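Local coordinates for protein transcriptional regulator, LysR family (Vibrio cholerae, PDB 3SZP) that probably binds specific DNA sequences as a LysR-type transcription factor and activates virulence gene expression in Vibrio cholerae, at residues Phe9-Val13 / Arg46-Arg50. Sequence-based numbering, arbitrary orientation.
Sequences FRLVV and RLLNR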
ATOM      1  N   PHE A   9      -3.026  21.676   1.877  1.00 25.42           N
ATOM      2  CA  PHE A   9      -3.397  20.677   0.880  1.00 25.97           C
ATOM      3  C   PHE A   9      -2.556  20.870  -0.372  1.00 28.20           C
ATOM      4  O   PHE A   9      -1.976  19.921  -0.888  1.00 29.57           O
ATOM      5  CB  PHE A   9      -4.888  20.790   0.558  1.00 25.27           C
ATOM      6  CG  PHE A   9      -5.274  20.230  -0.787  1.00 26.52           C
ATOM      7  CD1 PHE A   9      -5.311  18.851  -1.007  1.00 26.46           C
ATOM      8  CD2 PHE A   9      -5.629  21.079  -1.827  1.00 28.34           C
ATOM      9  CE1 PHE A   9      -5.692  18.337  -2.245  1.00 27.57           C
ATOM     10  CE2 PHE A   9      -6.030  20.564  -3.067  1.00 29.88           C
ATOM     11  CZ  PHE A   9      -6.047  19.193  -3.277  1.00 29.13           C
ATOM     12  N   ARG A  10      -2.468  22.107  -0.846  1.00 31.18           N
ATOM     13  CA  ARG A  10      -1.600  22.408  -1.975  1.00 33.85           C
ATOM     14  C   ARG A  10      -0.160  21.923  -1.751  1.00 34.96           C
ATOM     15  O   ARG A  10       0.444  21.343  -2.655  1.00 36.81           O
ATOM     16  CB  ARG A  10      -1.602  23.907  -2.267  1.00 34.70           C
ATOM     17  CG  ARG A  10      -0.591  24.325  -3.335  1.00 37.00           C
ATOM     18  CD  ARG A  10      -0.555  25.838  -3.524  1.00 37.75           C
ATOM     19  NE  ARG A  10       0.015  26.546  -2.376  1.00 36.09           N
ATOM     20  CZ  ARG A  10       1.276  26.977  -2.305  1.00 36.43           C
ATOM     21  NH1 ARG A  10       2.124  26.753  -3.303  1.00 38.07           N
ATOM     22  NH2 ARG A  10       1.701  27.624  -1.223  1.00 34.94           N
ATOM     23  N   LEU A  11       0.386  22.159  -0.556  1.00 31.26           N
ATOM     24  CA  LEU A  11       1.777  21.807  -0.270  1.00 32.85           C
ATOM     25  C   LEU A  11       1.958  20.297  -0.238  1.00 34.21           C
ATOM     26  O   LEU A  11       2.998  19.768  -0.644  1.00 36.47           O
ATOM     27  CB  LEU A  11       2.242  22.401   1.067  1.00 31.67           C
ATOM     28  CG  LEU A  11       2.333  23.915   1.247  1.00 30.68           C
ATOM     29  CD1 LEU A  11       2.899  24.249   2.632  1.00 29.80           C
ATOM     30  CD2 LEU A  11       3.179  24.556   0.159  1.00 32.27           C
ATOM     31  N   VAL A  12       0.947  19.606   0.280  1.00 26.84           N
ATOM     32  CA  VAL A  12       0.978  18.153   0.318  1.00 27.76           C
ATOM     33  C   VAL A  12       1.072  17.594  -1.102  1.00 29.10           C
ATOM     34  O   VAL A  12       1.841  16.680  -1.361  1.00 31.21           O
ATOM     35  CB  VAL A  12      -0.255  17.593   1.040  1.00 25.30           C
ATOM     36  CG1 VAL A  12      -0.455  16.122   0.699  1.00 25.67           C
ATOM     37  CG2 VAL A  12      -0.130  17.810   2.572  1.00 25.24           C
ATOM     38  N   VAL A  13       0.295  18.163  -2.017  1.00 32.17           N
ATOM     39  CA  VAL A  13       0.310  17.714  -3.404  1.00 33.22           C
ATOM     40  C   VAL A  13       1.673  17.964  -4.033  1.00 35.78           C
ATOM     41  O   VAL A  13       2.209  17.109  -4.724  1.00 37.21           O
ATOM     42  CB  VAL A  13      -0.783  18.423  -4.250  1.00 32.33           C
ATOM     43  CG1 VAL A  13      -0.686  18.005  -5.709  1.00 33.37           C
ATOM     44  CG2 VAL A  13      -2.158  18.115  -3.704  1.00 29.97           C
ATOM     45  N   ARG A  46     -14.163  14.707  -0.482  1.00 33.03           N
ATOM     46  CA  ARG A  46     -12.900  13.995  -0.381  1.00 32.41           C
ATOM     47  C   ARG A  46     -11.967  14.575  -1.433  1.00 30.92           C
ATOM     48  O   ARG A  46     -12.314  14.656  -2.604  1.00 30.81           O
ATOM     49  CB  ARG A  46     -13.122  12.495  -0.615  1.00 33.26           C
ATOM     50  CG  ARG A  46     -11.920  11.586  -0.375  1.00 32.87           C
ATOM     51  CD  ARG A  46     -12.353  10.120  -0.547  1.00 33.86           C
ATOM     52  NE  ARG A  46     -11.236   9.190  -0.486  1.00 33.62           N
ATOM     53  CZ  ARG A  46     -10.686   8.726   0.642  1.00 34.01           C
ATOM     54  NH1 ARG A  46     -11.150   9.106   1.834  1.00 34.85           N
ATOM     55  NH2 ARG A  46      -9.664   7.874   0.578  1.00 33.73           N
ATOM     56  N   LEU A  47     -10.782  14.984  -1.010  1.00 24.59           N
ATOM     57  CA  LEU A  47      -9.814  15.617  -1.913  1.00 23.90           C
ATOM     58  C   LEU A  47      -8.654  14.706  -2.309  1.00 23.79           C
ATOM     59  O   LEU A  47      -8.111  14.845  -3.395  1.00 24.00           O
ATOM     60  CB  LEU A  47      -9.244  16.902  -1.301  1.00 23.38           C
ATOM     61  CG  LEU A  47     -10.242  18.040  -1.108  1.00 23.76           C
ATOM     62  CD1 LEU A  47      -9.540  19.202  -0.452  1.00 23.23           C
ATOM     63  CD2 LEU A  47     -10.872  18.469  -2.438  1.00 25.10           C
ATOM     64  N   LEU A  48      -8.266  13.803  -1.412  1.00 34.63           N
ATOM     65  CA  LEU A  48      -7.075  12.974  -1.583  1.00 34.83           C
ATOM     66  C   LEU A  48      -7.391  11.532  -1.292  1.00 35.48           C
ATOM     67  O   LEU A  48      -8.179  11.227  -0.400  1.00 36.10           O
ATOM     68  CB  LEU A  48      -5.988  13.373  -0.585  1.00 34.91           C
ATOM     69  CG  LEU A  48      -5.334  14.743  -0.700  1.00 34.65           C
ATOM     70  CD1 LEU A  48      -4.445  15.017   0.508  1.00 34.95           C
ATOM     71  CD2 LEU A  48      -4.526  14.803  -1.988  1.00 35.48           C
ATOM     72  N   ASN A  49      -6.743  10.644  -2.033  1.00 44.02           N
ATOM     73  CA  ASN A  49      -6.718   9.239  -1.691  1.00 44.75           C
ATOM     74  C   ASN A  49      -5.367   8.863  -1.090  1.00 45.35           C
ATOM     75  O   ASN A  49      -4.316   9.330  -1.541  1.00 45.35           O
ATOM     76  CB  ASN A  49      -7.012   8.384  -2.926  1.00 45.12           C
ATOM     77  CG  ASN A  49      -8.458   8.495  -3.381  1.00 44.96           C
ATOM     78  OD1 ASN A  49      -9.392   8.351  -2.580  1.00 45.54           O
ATOM     79  ND2 ASN A  49      -8.653   8.761  -4.673  1.00 44.90           N
ATOM     80  N   ARG A  50      -5.406   8.028  -0.059  1.00 96.04           N
ATOM     81  CA  ARG A  50      -4.192   7.500   0.543  1.00 96.94           C
ATOM     82  C   ARG A  50      -4.224   5.982   0.503  1.00 98.62           C
ATOM     83  O   ARG A  50      -4.860   5.340   1.338  1.00 99.62           O
ATOM     84  CB  ARG A  50      -4.042   7.989   1.985  1.00 97.46           C
ATOM     85  CG  ARG A  50      -3.548   9.422   2.118  1.00 97.21           C
ATOM     86  CD  ARG A  50      -4.152  10.091   3.345  1.00 97.49           C
ATOM     87  NE  ARG A  50      -5.603  10.204   3.225  1.00 96.93           N
ATOM     88  CZ  ARG A  50      -6.413  10.574   4.212  1.00 97.76           C
ATOM     89  NH1 ARG A  50      -5.914  10.867   5.406  1.00 99.08           N
ATOM     90  NH2 ARG A  50      -7.720  10.647   4.003  1.00 97.78           N
TER
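In the winged helix-turn-helix domain of this LysR-family regulator, the ring of F9 on helix 3-15 packs with L47 over one face and L48 at its edge, where the chain enters the first strand of the wing. The evidence for a face-on contact with L47 is direct: its CD1 stands 4.2 Å from the centroid of the F9 ring and 7° off the ring normal, a CH-pi arrangement. L48 approaches differently, at the rim, with F9 CE1 3.7 Å from L48 CD2 and L48 CG lying in the ring plane. The ring reaches this position because its CG is anti to the backbone N (chi1 157°). Its other face is backed from the same helix by V13 CG2, offset toward the rim, so the ring is layered between a leucine methyl and a valine methyl. L48 CD2 also reaches V13 CG2 at 4.4 Å, while L48 CD1 meets V12 CG1 at 4.1 Å.

The axes of the short segments 9-13 and 48-50 approach to 11.6 Å, and every contact across them joins apolar side chains. Within segment 46-50, R46 grips N49 OD1 side-on, through NE at 2.9 Å and a longer, more bent bond from NH2, with the oxygen near the guanidinium plane. E40 OE2 accepts from the backbone N of both L47 and L48, tying the strand entrance to helix 29-43. I36 and L39 of that helix also touch F9, and L57 of the second wing strand packs on F9 and L48. First helix, third helix and β-hairpin wing sharing one hydrophobic core is consistent with the winged helix-turn-helix fold of LysR-family DNA-binding domains.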